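Side-chain contacts in citrinin polyketide synthase (Monascus purpureus, PDB 5MPT), which builds the polyketide precursor of the mycotoxin citrinin, this chain being its C-methyltransferase (CMeT) domain with S-adenosyl-L-homocysteine bound: residues A[45-50]-A[129-134]; A[54-59]-A[323-328]; A[138-143]-A[170-175]. All blocks are in the same frame, centred on the assembly; numbering follows the deposited sequence.

Contact 1: residues A[45-50]-A[129-134]; sequences MPRSTE and LHDEPL. With EDO (1,2-ethanediol), chain C.
Arg47 and Asp131 carry this contact with a forked salt bridge in which the arginine comes end-on and spends both terminal nitrogens on a single oxygen. NH1 of Arg47 lies 2.9 Å from OD2 of Asp131, and NH2 of Arg47 reaches that same OD2 at 2.9 Å. Neither bond is straight, with N-H...O angles of 141° and 144°, as expected when one acceptor sits between two donors. OD2 lies close to the guanidinium plane, whereas the carboxylate is turned 57° from it; NH1 takes the anti lone pair of OD2, and NH2 comes in tilted out of the carboxylate plane. The arginine chain is bent at chi3, and the two side chains cross at about a right angle. A water at the guanidinium edge accepts from NH1 of Arg47 and donates to OE2 of Glu132, tying a second acid into the network. This is a surface link within the largely helical N-terminal part of the CMeT domain: helix 40-62, which runs through the helix-turn-helix family region, is joined to the C-terminal end of helix 121-131, where Glu132 leaves helical geometry. In the second shell, ND1 of His130 donates almost straight to OD1 of Asp131 (3.2 Å), helping to fix the carboxylate's rotation. OE1 of Glu132 accepts from a 1,2-ethanediol, probably a crystallisation additive, which Thr39 and His135 also bind. Glu127 and Leu128 touch the Arg47 side chain.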
ATOM      1  N   MET A  45     -10.860  10.839  -5.914  1.00 26.90           N
ATOM      2  CA  MET A  45     -10.396   9.800  -6.833  1.00 26.65           C
ATOM      3  C   MET A  45     -10.852  10.005  -8.272  1.00 23.96           C
ATOM      4  O   MET A  45     -10.056   9.712  -9.174  1.00 23.36           O
ATOM      5  CB  MET A  45     -10.825   8.410  -6.333  1.00 33.26           C
ATOM      6  CG  MET A  45      -9.929   7.856  -5.254  1.00 36.44           C
ATOM      7  SD  MET A  45     -10.470   6.248  -4.560  1.00 32.31           S
ATOM      8  CE  MET A  45     -10.741   5.385  -6.146  1.00 29.15           C
ATOM      9  N   PRO A  46     -12.070  10.460  -8.570  1.00 25.34           N
ATOM     10  CA  PRO A  46     -12.391  10.742  -9.978  1.00 28.58           C
ATOM     11  C   PRO A  46     -11.466  11.776 -10.574  1.00 27.05           C
ATOM     12  O   PRO A  46     -11.154  11.703 -11.771  1.00 28.64           O
ATOM     13  CB  PRO A  46     -13.852  11.205  -9.915  1.00 32.73           C
ATOM     14  CG  PRO A  46     -14.384  10.499  -8.664  1.00 32.62           C
ATOM     15  CD  PRO A  46     -13.250  10.554  -7.696  1.00 29.06           C
ATOM     16  N   ARG A  47     -10.937  12.683  -9.751  1.00 24.87           N
ATOM     17  CA  ARG A  47     -10.075  13.724 -10.292  1.00 25.63           C
ATOM     18  C   ARG A  47      -8.681  13.172 -10.539  1.00 25.03           C
ATOM     19  O   ARG A  47      -8.056  13.482 -11.557  1.00 24.28           O
ATOM     20  CB  ARG A  47     -10.016  14.934  -9.362  1.00 30.03           C
ATOM     21  CG  ARG A  47     -11.363  15.599  -9.209  1.00 33.97           C
ATOM     22  CD  ARG A  47     -11.318  16.798  -8.271  1.00 36.28           C
ATOM     23  NE  ARG A  47     -10.616  17.918  -8.869  1.00 36.36           N
ATOM     24  CZ  ARG A  47     -10.484  19.115  -8.303  1.00 36.35           C
ATOM     25  NH1 ARG A  47     -11.006  19.353  -7.100  1.00 34.86           N
ATOM     26  NH2 ARG A  47      -9.838  20.081  -8.961  1.00 37.53           N
ATOM     27  N   SER A  48      -8.178  12.340  -9.635  1.00 24.90           N
ATOM     28  CA  SER A  48      -6.881  11.738  -9.895  1.00 23.28           C
ATOM     29  C   SER A  48      -6.955  10.743 -11.053  1.00 23.26           C
ATOM     30  O   SER A  48      -6.013  10.637 -11.834  1.00 22.10           O
ATOM     31  CB  SER A  48      -6.337  11.082  -8.616  1.00 24.54           C
ATOM     32  OG  SER A  48      -7.179  10.061  -8.119  1.00 23.00           O
ATOM     33  N   THR A  49      -8.080  10.028 -11.190  1.00 24.24           N
ATOM     34  CA  THR A  49      -8.245   9.119 -12.323  1.00 23.66           C
ATOM     35  C   THR A  49      -8.284   9.902 -13.622  1.00 23.36           C
ATOM     36  O   THR A  49      -7.683   9.489 -14.633  1.00 25.52           O
ATOM     37  CB  THR A  49      -9.528   8.292 -12.152  1.00 23.44           C
ATOM     38  OG1 THR A  49      -9.438   7.496 -10.968  1.00 24.88           O
ATOM     39  CG2 THR A  49      -9.747   7.368 -13.357  1.00 23.49           C
ATOM     40  N   GLU A  50      -8.951  11.048 -13.594  1.00 23.80           N
ATOM     41  CA  GLU A  50      -8.980  11.913 -14.771  1.00 26.12           C
ATOM     42  C   GLU A  50      -7.575  12.351 -15.175  1.00 24.70           C
ATOM     43  O   GLU A  50      -7.252  12.430 -16.367  1.00 24.83           O
ATOM     44  CB  GLU A  50      -9.860  13.117 -14.485  1.00 29.58           C
ATOM     45  CG  GLU A  50      -9.860  14.169 -15.583  1.00 34.08           C
ATOM     46  CD  GLU A  50     -10.778  15.310 -15.252  1.00 39.03           C
ATOM     47  OE1 GLU A  50     -10.431  16.129 -14.368  1.00 39.24           O
ATOM     48  OE2 GLU A  50     -11.867  15.356 -15.850  1.00 42.40           O
ATOM     49  N   LEU A 129      -4.188  20.209  -6.793  1.00 28.52           N
ATOM     50  CA  LEU A 129      -3.341  20.557  -5.654  1.00 27.41           C
ATOM     51  C   LEU A 129      -3.947  21.695  -4.837  1.00 28.42           C
ATOM     52  O   LEU A 129      -3.874  21.705  -3.604  1.00 30.33           O
ATOM     53  CB  LEU A 129      -1.948  20.938  -6.150  1.00 26.58           C
ATOM     54  CG  LEU A 129      -1.080  19.850  -6.772  1.00 27.79           C
ATOM     55  CD1 LEU A 129       0.213  20.478  -7.137  1.00 28.75           C
ATOM     56  CD2 LEU A 129      -0.881  18.692  -5.790  1.00 28.19           C
ATOM     57  N   HIS A 130      -4.534  22.679  -5.506  1.00 29.47           N
ATOM     58  CA  HIS A 130      -5.135  23.788  -4.782  1.00 30.37           C
ATOM     59  C   HIS A 130      -6.407  23.348  -4.069  1.00 30.31           C
ATOM     60  O   HIS A 130      -6.657  23.745  -2.922  1.00 32.85           O
ATOM     61  CB  HIS A 130      -5.394  24.936  -5.763  1.00 33.23           C
ATOM     62  CG  HIS A 130      -6.174  26.064  -5.171  1.00 40.06           C
ATOM     63  ND1 HIS A 130      -7.549  26.060  -5.118  1.00 41.29           N
ATOM     64  CD2 HIS A 130      -5.774  27.223  -4.597  1.00 44.53           C
ATOM     65  CE1 HIS A 130      -7.966  27.166  -4.523  1.00 41.61           C
ATOM     66  NE2 HIS A 130      -6.908  27.888  -4.196  1.00 43.58           N
ATOM     67  N   ASP A 131      -7.193  22.471  -4.701  1.00 27.28           N
ATOM     68  CA  ASP A 131      -8.488  22.081  -4.136  1.00 28.37           C
ATOM     69  C   ASP A 131      -8.389  21.028  -3.040  1.00 27.20           C
ATOM     70  O   ASP A 131      -9.268  20.967  -2.167  1.00 28.25           O
ATOM     71  CB  ASP A 131      -9.376  21.532  -5.241  1.00 30.50           C
ATOM     72  CG  ASP A 131      -9.859  22.608  -6.184  1.00 33.44           C
ATOM     73  OD1 ASP A 131      -9.624  23.806  -5.908  1.00 34.88           O
ATOM     74  OD2 ASP A 131     -10.480  22.229  -7.186  1.00 33.22           O
ATOM     75  N   GLU A 132      -7.386  20.164  -3.119  1.00 27.30           N
ATOM     76  CA  GLU A 132      -7.254  19.008  -2.240  1.00 25.40           C
ATOM     77  C   GLU A 132      -5.830  18.908  -1.721  1.00 27.08           C
ATOM     78  O   GLU A 132      -5.147  17.894  -1.921  1.00 29.93           O
ATOM     79  CB  GLU A 132      -7.681  17.744  -2.972  1.00 25.11           C
ATOM     80  CG  GLU A 132      -9.139  17.734  -3.343  1.00 25.27           C
ATOM     81  CD  GLU A 132     -10.050  17.609  -2.152  1.00 28.62           C
ATOM     82  OE1 GLU A 132      -9.550  17.314  -1.035  1.00 29.22           O
ATOM     83  OE2 GLU A 132     -11.272  17.796  -2.336  1.00 31.37           O
ATOM     84  N   PRO A 133      -5.369  19.929  -0.989  1.00 27.74           N
ATOM     85  CA  PRO A 133      -3.957  19.946  -0.562  1.00 29.57           C
ATOM     86  C   PRO A 133      -3.556  18.798   0.358  1.00 29.05           C
ATOM     87  O   PRO A 133      -2.374  18.448   0.406  1.00 29.43           O
ATOM     88  CB  PRO A 133      -3.821  21.306   0.139  1.00 32.57           C
ATOM     89  CG  PRO A 133      -5.229  21.647   0.593  1.00 30.51           C
ATOM     90  CD  PRO A 133      -6.124  21.108  -0.486  1.00 27.65           C
ATOM     91  N   LEU A 134      -4.476  18.229   1.132  1.00 27.81           N
ATOM     92  CA  LEU A 134      -4.076  17.147   2.013  1.00 26.34           C
ATOM     93  C   LEU A 134      -3.697  15.903   1.229  1.00 24.00           C
ATOM     94  O   LEU A 134      -2.937  15.073   1.737  1.00 25.03           O
ATOM     95  CB  LEU A 134      -5.192  16.811   2.991  1.00 26.84           C
ATOM     96  CG  LEU A 134      -5.648  17.977   3.853  1.00 29.13           C
ATOM     97  CD1 LEU A 134      -6.764  17.483   4.703  1.00 29.32           C
ATOM     98  CD2 LEU A 134      -4.516  18.491   4.722  1.00 31.04           C
TER
HETATM   99  C1  EDO C2202     -11.542  16.416   3.170  1.00 31.40           C
HETATM  100  O1  EDO C2202     -12.820  16.094   2.622  1.00 28.32           O
HETATM  101  C2  EDO C2202     -10.567  16.680   2.035  1.00 32.35           C
HETATM  102  O2  EDO C2202     -10.792  15.719   0.989  1.00 27.69           O
HETATM  103  O   HOH W   1     -12.056  17.694  -4.989  1.00 32.27           O

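Contact 2: residues A[54-59]-A[323-328]; sequences AHIVNA and VDFIFG
The ring of Phe325 reaches from helix 321-327 to helix 40-62 and ends against two consecutive residues, His55 and Ile56. With CG opposite the backbone N (chi1 179°), the ring is carried outward from its own helix, CE1 and CZ leading. Ile56 and Phe325 run past each other in opposite directions, and the closest touch is between CG1 of Ile56 and CE1 of Phe325 at 3.5 Å. CD1 of Ile56 follows along the same flank of the ring, 3.9 Å from CE1 of Phe325. On the preceding residue, CB of His55 meets CZ of Phe325 at 3.8 Å. CG1 of Ile56 and CB of His55 both come at the phenyl ring obliquely, in plain van der Waals packing. The contact is buried and joins two parts of the CMeT domain: helix 40-62 of the helix-turn-helix family region, and the helix that follows strand 309-316 of the Rossmann-like methyltransferase sheet. His55 touches the phenyl ring through its CB, while NE2 of its imidazole is hydrogen-bonded to the hydroxyl of Ser143 on helix 136-146. Ile92 of helix 86-98 touches both Ile56 and Phe325, while Phe149 stacks on the Phe325 ring.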
ATOM      1  N   ALA A  54      -5.665  11.533 -18.687  1.00 27.01           N
ATOM      2  CA  ALA A  54      -5.101  12.588 -19.528  1.00 27.24           C
ATOM      3  C   ALA A  54      -3.633  12.332 -19.813  1.00 24.59           C
ATOM      4  O   ALA A  54      -3.166  12.519 -20.944  1.00 23.36           O
ATOM      5  CB  ALA A  54      -5.275  13.949 -18.860  1.00 28.85           C
ATOM      6  N   HIS A  55      -2.889  11.890 -18.807  1.00 23.67           N
ATOM      7  CA  HIS A  55      -1.489  11.542 -19.020  1.00 23.39           C
ATOM      8  C   HIS A  55      -1.346  10.389 -20.002  1.00 23.62           C
ATOM      9  O   HIS A  55      -0.431  10.371 -20.830  1.00 22.51           O
ATOM     10  CB  HIS A  55      -0.837  11.154 -17.707  1.00 24.40           C
ATOM     11  CG  HIS A  55      -0.409  12.293 -16.849  1.00 23.99           C
ATOM     12  ND1 HIS A  55       0.471  13.260 -17.263  1.00 24.98           N
ATOM     13  CD2 HIS A  55      -0.712  12.588 -15.563  1.00 24.07           C
ATOM     14  CE1 HIS A  55       0.703  14.103 -16.275  1.00 25.74           C
ATOM     15  NE2 HIS A  55      -0.004  13.712 -15.226  1.00 26.09           N
ATOM     16  N   ILE A  56      -2.261   9.429 -19.943  1.00 24.93           N
ATOM     17  CA  ILE A  56      -2.213   8.295 -20.858  1.00 25.42           C
ATOM     18  C   ILE A  56      -2.472   8.756 -22.282  1.00 23.09           C
ATOM     19  O   ILE A  56      -1.751   8.387 -23.219  1.00 22.90           O
ATOM     20  CB  ILE A  56      -3.231   7.225 -20.419  1.00 25.00           C
ATOM     21  CG1 ILE A  56      -2.789   6.577 -19.125  1.00 24.29           C
ATOM     22  CG2 ILE A  56      -3.392   6.175 -21.514  1.00 25.02           C
ATOM     23  CD1 ILE A  56      -3.900   5.925 -18.384  1.00 23.58           C
ATOM     24  N   VAL A  57      -3.486   9.611 -22.462  1.00 22.53           N
ATOM     25  CA  VAL A  57      -3.806  10.116 -23.783  1.00 22.55           C
ATOM     26  C   VAL A  57      -2.600  10.846 -24.372  1.00 23.99           C
ATOM     27  O   VAL A  57      -2.224  10.632 -25.532  1.00 23.07           O
ATOM     28  CB  VAL A  57      -5.036  11.034 -23.727  1.00 25.63           C
ATOM     29  CG1 VAL A  57      -5.168  11.776 -25.046  1.00 29.37           C
ATOM     30  CG2 VAL A  57      -6.293  10.239 -23.474  1.00 24.99           C
ATOM     31  N   ASN A  58      -1.950  11.681 -23.555  1.00 24.20           N
ATOM     32  CA  ASN A  58      -0.753  12.378 -24.005  1.00 24.78           C
ATOM     33  C   ASN A  58       0.350  11.413 -24.416  1.00 25.15           C
ATOM     34  O   ASN A  58       1.031  11.646 -25.418  1.00 28.33           O
ATOM     35  CB  ASN A  58      -0.258  13.316 -22.908  1.00 23.78           C
ATOM     36  CG  ASN A  58      -1.104  14.539 -22.764  1.00 25.94           C
ATOM     37  OD1 ASN A  58      -1.899  14.880 -23.655  1.00 27.09           O
ATOM     38  ND2 ASN A  58      -0.935  15.239 -21.641  1.00 26.46           N
ATOM     39  N   ALA A  59       0.572  10.348 -23.638  1.00 24.80           N
ATOM     40  CA  ALA A  59       1.604   9.374 -23.978  1.00 24.11           C
ATOM     41  C   ALA A  59       1.275   8.659 -25.287  1.00 25.10           C
ATOM     42  O   ALA A  59       2.153   8.402 -26.122  1.00 25.35           O
ATOM     43  CB  ALA A  59       1.759   8.384 -22.814  1.00 22.63           C
ATOM     44  N   VAL A 323      -2.901   4.469  -8.095  1.00 21.99           N
ATOM     45  CA  VAL A 323      -1.937   3.516  -7.547  1.00 21.64           C
ATOM     46  C   VAL A 323      -1.441   2.572  -8.639  1.00 22.51           C
ATOM     47  O   VAL A 323      -0.229   2.380  -8.827  1.00 22.75           O
ATOM     48  CB  VAL A 323      -2.569   2.739  -6.375  1.00 23.15           C
ATOM     49  CG1 VAL A 323      -1.610   1.682  -5.830  1.00 23.18           C
ATOM     50  CG2 VAL A 323      -3.025   3.720  -5.276  1.00 23.45           C
ATOM     51  N   ASP A 324      -2.368   1.933  -9.352  1.00 22.56           N
ATOM     52  CA  ASP A 324      -1.969   1.114 -10.495  1.00 23.00           C
ATOM     53  C   ASP A 324      -1.160   1.910 -11.508  1.00 21.02           C
ATOM     54  O   ASP A 324      -0.180   1.414 -12.066  1.00 23.97           O
ATOM     55  CB  ASP A 324      -3.194   0.516 -11.173  1.00 26.43           C
ATOM     56  CG  ASP A 324      -3.686  -0.713 -10.461  1.00 30.37           C
ATOM     57  OD1 ASP A 324      -2.826  -1.564 -10.176  1.00 31.67           O
ATOM     58  OD2 ASP A 324      -4.902  -0.827 -10.202  1.00 30.94           O
ATOM     59  N   PHE A 325      -1.577   3.135 -11.795  1.00 21.69           N
ATOM     60  CA  PHE A 325      -0.952   3.914 -12.861  1.00 22.75           C
ATOM     61  C   PHE A 325       0.521   4.157 -12.576  1.00 24.58           C
ATOM     62  O   PHE A 325       1.355   4.138 -13.491  1.00 26.07           O
ATOM     63  CB  PHE A 325      -1.687   5.236 -13.002  1.00 21.53           C
ATOM     64  CG  PHE A 325      -1.130   6.146 -14.060  1.00 23.49           C
ATOM     65  CD1 PHE A 325      -1.085   5.756 -15.389  1.00 25.63           C
ATOM     66  CD2 PHE A 325      -0.644   7.406 -13.733  1.00 24.09           C
ATOM     67  CE1 PHE A 325      -0.585   6.606 -16.351  1.00 25.96           C
ATOM     68  CE2 PHE A 325      -0.150   8.261 -14.704  1.00 24.60           C
ATOM     69  CZ  PHE A 325      -0.088   7.835 -16.006  1.00 25.06           C
ATOM     70  N   ILE A 326       0.860   4.385 -11.310  1.00 24.94           N
ATOM     71  CA  ILE A 326       2.236   4.656 -10.911  1.00 25.54           C
ATOM     72  C   ILE A 326       2.985   3.374 -10.631  1.00 26.46           C
ATOM     73  O   ILE A 326       4.051   3.132 -11.190  1.00 25.73           O
ATOM     74  CB  ILE A 326       2.285   5.528  -9.654  1.00 22.76           C
ATOM     75  CG1 ILE A 326       1.580   6.850  -9.928  1.00 23.38           C
ATOM     76  CG2 ILE A 326       3.735   5.728  -9.190  1.00 23.29           C
ATOM     77  CD1 ILE A 326       1.319   7.695  -8.707  1.00 25.11           C
ATOM     78  N   PHE A 327       2.485   2.602  -9.673  1.00 27.25           N
ATOM     79  CA  PHE A 327       3.224   1.433  -9.237  1.00 24.77           C
ATOM     80  C   PHE A 327       3.234   0.344 -10.281  1.00 25.01           C
ATOM     81  O   PHE A 327       4.163  -0.477 -10.294  1.00 24.57           O
ATOM     82  CB  PHE A 327       2.646   0.928  -7.919  1.00 23.08           C
ATOM     83  CG  PHE A 327       2.970   1.818  -6.756  1.00 26.71           C
ATOM     84  CD1 PHE A 327       2.153   2.876  -6.419  1.00 26.35           C
ATOM     85  CD2 PHE A 327       4.087   1.566  -5.973  1.00 31.05           C
ATOM     86  CE1 PHE A 327       2.460   3.710  -5.350  1.00 28.87           C
ATOM     87  CE2 PHE A 327       4.386   2.379  -4.880  1.00 32.86           C
ATOM     88  CZ  PHE A 327       3.582   3.443  -4.574  1.00 31.25           C
ATOM     89  N   GLY A 328       2.272   0.352 -11.203  1.00 26.14           N
ATOM     90  CA  GLY A 328       2.279  -0.646 -12.236  1.00 26.14           C
ATOM     91  C   GLY A 328       3.479  -0.552 -13.149  1.00 27.52           C
ATOM     92  O   GLY A 328       3.764  -1.517 -13.865  1.00 29.30           O
TER

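Contact 3: residues A[138-143]-A[170-175]; sequences EHKLTS and REIVTD
Ile172 projects from helix 167-178 against two successive residues of helix 136-146, touching Leu141 with one branch and Lys140 with the other. The tighter, inner half belongs to the branch methyl: CG2 of Ile172 sits 3.7 Å from CB of Leu141 and 3.9 Å from CD1 of Leu141. That methyl stands across from the backbone N of Ile172, on the side facing the partner helix, and it also comes close to the backbone N of Leu141. The two side chains meet at a slant. With its CG swung away from its own N (chi1 -163°), Leu141 turns its CD1 toward Ile172. The nearest CA atoms, those of Leu141 and Ile172, are only 6.5 Å apart, a close helix approach made without any hydrogen bond between the segments.

The outer half is thinner, a single touch, and faces solvent, for Lys140 is exposed. CD1 of Ile172 rests 3.8 Å from CB of Lys140, and beyond CG the lysine runs out extended, contributing its first aliphatic carbon to the packing. Its NZ lies 6.2 Å from OD2 of Asp175 and 6.4 Å from OE1 of Glu171, too far for a salt bridge; Asp175 is instead paired through OD1 with Lys179.

The Leu141 side chain is about 7 Å from that of the active-site Tyr177, which lies on helix 167-178 itself, and about 10 Å from the bound S-adenosyl-L-homocysteine. Behind this face, helix 136-146 is flanked by helix 40-62, helix 121-131 and helix 321-327, with Ile326 of the last also touching Leu141.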
ATOM      1  N   GLU A 138       0.135  12.128  -3.621  1.00 23.28           N
ATOM      2  CA  GLU A 138      -0.109  11.121  -4.645  1.00 23.51           C
ATOM      3  C   GLU A 138      -0.436  11.749  -5.981  1.00 24.33           C
ATOM      4  O   GLU A 138      -0.237  11.119  -7.027  1.00 26.02           O
ATOM      5  CB  GLU A 138      -1.247  10.188  -4.258  1.00 21.95           C
ATOM      6  CG  GLU A 138      -2.561  10.863  -3.946  1.00 21.45           C
ATOM      7  CD  GLU A 138      -2.786  10.990  -2.462  1.00 21.36           C
ATOM      8  OE1 GLU A 138      -1.824  11.413  -1.770  1.00 20.48           O
ATOM      9  OE2 GLU A 138      -3.917  10.695  -2.039  1.00 22.00           O
ATOM     10  N   HIS A 139      -0.943  12.970  -5.966  1.00 22.53           N
ATOM     11  CA  HIS A 139      -1.216  13.670  -7.221  1.00 22.55           C
ATOM     12  C   HIS A 139       0.067  14.179  -7.856  1.00 23.50           C
ATOM     13  O   HIS A 139       0.235  14.100  -9.083  1.00 26.23           O
ATOM     14  CB  HIS A 139      -2.218  14.782  -6.924  1.00 24.31           C
ATOM     15  CG  HIS A 139      -3.502  14.243  -6.407  1.00 22.95           C
ATOM     16  ND1 HIS A 139      -4.304  14.920  -5.507  1.00 22.50           N
ATOM     17  CD2 HIS A 139      -4.094  13.044  -6.611  1.00 22.91           C
ATOM     18  CE1 HIS A 139      -5.355  14.174  -5.225  1.00 22.74           C
ATOM     19  NE2 HIS A 139      -5.243  13.023  -5.861  1.00 23.72           N
ATOM     20  N   LYS A 140       0.991  14.684  -7.038  1.00 22.45           N
ATOM     21  CA  LYS A 140       2.306  15.034  -7.548  1.00 23.33           C
ATOM     22  C   LYS A 140       3.015  13.798  -8.088  1.00 24.73           C
ATOM     23  O   LYS A 140       3.652  13.861  -9.152  1.00 27.30           O
ATOM     24  CB  LYS A 140       3.147  15.685  -6.453  1.00 25.53           C
ATOM     25  CG  LYS A 140       2.623  16.995  -5.901  1.00 28.59           C
ATOM     26  CD  LYS A 140       3.611  17.545  -4.868  1.00 32.63           C
ATOM     27  CE  LYS A 140       3.138  18.825  -4.215  1.00 41.72           C
ATOM     28  NZ  LYS A 140       3.900  19.066  -2.941  1.00 49.70           N
ATOM     29  N   LEU A 141       2.935  12.672  -7.367  1.00 25.18           N
ATOM     30  CA  LEU A 141       3.548  11.449  -7.863  1.00 23.06           C
ATOM     31  C   LEU A 141       2.906  11.015  -9.171  1.00 23.46           C
ATOM     32  O   LEU A 141       3.588  10.503 -10.068  1.00 25.51           O
ATOM     33  CB  LEU A 141       3.442  10.337  -6.825  1.00 23.07           C
ATOM     34  CG  LEU A 141       4.366   9.121  -6.986  1.00 24.71           C
ATOM     35  CD1 LEU A 141       5.820   9.530  -6.906  1.00 26.24           C
ATOM     36  CD2 LEU A 141       4.017   8.119  -5.922  1.00 25.02           C
ATOM     37  N   THR A 142       1.589  11.193  -9.287  1.00 25.50           N
ATOM     38  CA  THR A 142       0.891  10.821 -10.513  1.00 25.32           C
ATOM     39  C   THR A 142       1.464  11.568 -11.723  1.00 24.59           C
ATOM     40  O   THR A 142       1.708  10.975 -12.794  1.00 24.47           O
ATOM     41  CB  THR A 142      -0.601  11.111 -10.329  1.00 25.42           C
ATOM     42  OG1 THR A 142      -1.150  10.178  -9.385  1.00 24.63           O
ATOM     43  CG2 THR A 142      -1.364  11.010 -11.659  1.00 24.08           C
ATOM     44  N   SER A 143       1.777  12.847 -11.554  1.00 24.30           N
ATOM     45  CA  SER A 143       2.340  13.569 -12.685  1.00 26.31           C
ATOM     46  C   SER A 143       3.836  13.321 -12.873  1.00 25.92           C
ATOM     47  O   SER A 143       4.329  13.401 -14.015  1.00 25.63           O
ATOM     48  CB  SER A 143       2.048  15.061 -12.540  1.00 28.14           C
ATOM     49  OG  SER A 143       0.716  15.309 -12.938  1.00 29.85           O
ATOM     50  N   ARG A 170      11.690  11.039  -3.944  1.00 30.62           N
ATOM     51  CA  ARG A 170      11.803  10.388  -2.640  1.00 31.06           C
ATOM     52  C   ARG A 170      10.971  11.110  -1.591  1.00 31.81           C
ATOM     53  O   ARG A 170      10.327  10.467  -0.758  1.00 31.82           O
ATOM     54  CB  ARG A 170      13.266  10.325  -2.203  1.00 31.14           C
ATOM     55  CG  ARG A 170      14.094   9.355  -2.981  1.00 33.81           C
ATOM     56  CD  ARG A 170      15.454   9.122  -2.328  1.00 36.04           C
ATOM     57  NE  ARG A 170      16.310  10.305  -2.392  1.00 40.24           N
ATOM     58  CZ  ARG A 170      17.107  10.605  -3.413  1.00 46.84           C
ATOM     59  NH1 ARG A 170      17.159   9.829  -4.486  1.00 48.26           N
ATOM     60  NH2 ARG A 170      17.853  11.694  -3.363  1.00 51.57           N
ATOM     61  N   GLU A 171      10.957  12.445  -1.618  1.00 34.27           N
ATOM     62  CA  GLU A 171      10.152  13.177  -0.647  1.00 36.67           C
ATOM     63  C   GLU A 171       8.671  12.937  -0.880  1.00 32.64           C
ATOM     64  O   GLU A 171       7.909  12.742   0.074  1.00 32.52           O
ATOM     65  CB  GLU A 171      10.451  14.668  -0.713  1.00 44.54           C
ATOM     66  CG  GLU A 171       9.990  15.417   0.507  1.00 53.12           C
ATOM     67  CD  GLU A 171      10.177  16.915   0.377  1.00 62.73           C
ATOM     68  OE1 GLU A 171       9.705  17.485  -0.627  1.00 66.64           O
ATOM     69  OE2 GLU A 171      10.795  17.517   1.281  1.00 66.04           O
ATOM     70  N   ILE A 172       8.248  12.935  -2.139  1.00 29.19           N
ATOM     71  CA  ILE A 172       6.836  12.735  -2.443  1.00 28.24           C
ATOM     72  C   ILE A 172       6.383  11.362  -1.969  1.00 27.43           C
ATOM     73  O   ILE A 172       5.314  11.221  -1.365  1.00 26.88           O
ATOM     74  CB  ILE A 172       6.584  12.928  -3.947  1.00 30.35           C
ATOM     75  CG1 ILE A 172       6.757  14.397  -4.322  1.00 31.59           C
ATOM     76  CG2 ILE A 172       5.194  12.424  -4.354  1.00 31.05           C
ATOM     77  CD1 ILE A 172       6.774  14.661  -5.831  1.00 31.71           C
ATOM     78  N   VAL A 173       7.174  10.334  -2.242  1.00 28.32           N
ATOM     79  CA  VAL A 173       6.710   8.985  -1.956  1.00 30.10           C
ATOM     80  C   VAL A 173       6.683   8.736  -0.446  1.00 27.33           C
ATOM     81  O   VAL A 173       5.769   8.071   0.065  1.00 27.18           O
ATOM     82  CB  VAL A 173       7.553   7.961  -2.738  1.00 36.82           C
ATOM     83  CG1 VAL A 173       8.969   7.933  -2.216  1.00 40.75           C
ATOM     84  CG2 VAL A 173       6.897   6.603  -2.663  1.00 40.09           C
ATOM     85  N   THR A 174       7.652   9.292   0.299  1.00 26.64           N
ATOM     86  CA  THR A 174       7.576   9.296   1.755  1.00 25.90           C
ATOM     87  C   THR A 174       6.291   9.955   2.229  1.00 22.80           C
ATOM     88  O   THR A 174       5.601   9.435   3.111  1.00 22.08           O
ATOM     89  CB  THR A 174       8.770  10.043   2.347  1.00 32.54           C
ATOM     90  OG1 THR A 174       9.976   9.360   2.014  1.00 36.80           O
ATOM     91  CG2 THR A 174       8.643  10.157   3.856  1.00 34.88           C
ATOM     92  N   ASP A 175       5.968  11.119   1.666  1.00 25.08           N
ATOM     93  CA  ASP A 175       4.763  11.821   2.085  1.00 26.57           C
ATOM     94  C   ASP A 175       3.519  11.023   1.726  1.00 24.22           C
ATOM     95  O   ASP A 175       2.552  11.003   2.487  1.00 22.89           O
ATOM     96  CB  ASP A 175       4.713  13.208   1.449  1.00 32.30           C
ATOM     97  CG  ASP A 175       5.641  14.193   2.119  1.00 35.20           C
ATOM     98  OD1 ASP A 175       6.236  13.834   3.154  1.00 34.97           O
ATOM     99  OD2 ASP A 175       5.754  15.337   1.623  1.00 37.95           O
TER

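Contact 1 lies at the surface and is held by polar and charged groups; contact 2 is buried and wholly apolar between its segments; contact 3 falls between them, with a buried leucine and an exposed lysine. Contacts 1 and 2 share helix 40-62, using adjoining parts of it to reach helix 121-131 and helix 321-327. Helix 136-146 of contact 3 ties the group together. Ser48 and Leu129 of contact 1 pack on its His139 and Lys140, while Ile326 and Phe325 of contact 2 lean on its Leu141-Thr142 backbone. Contact 3 alone continues toward the methyltransferase active site, through helix 167-178.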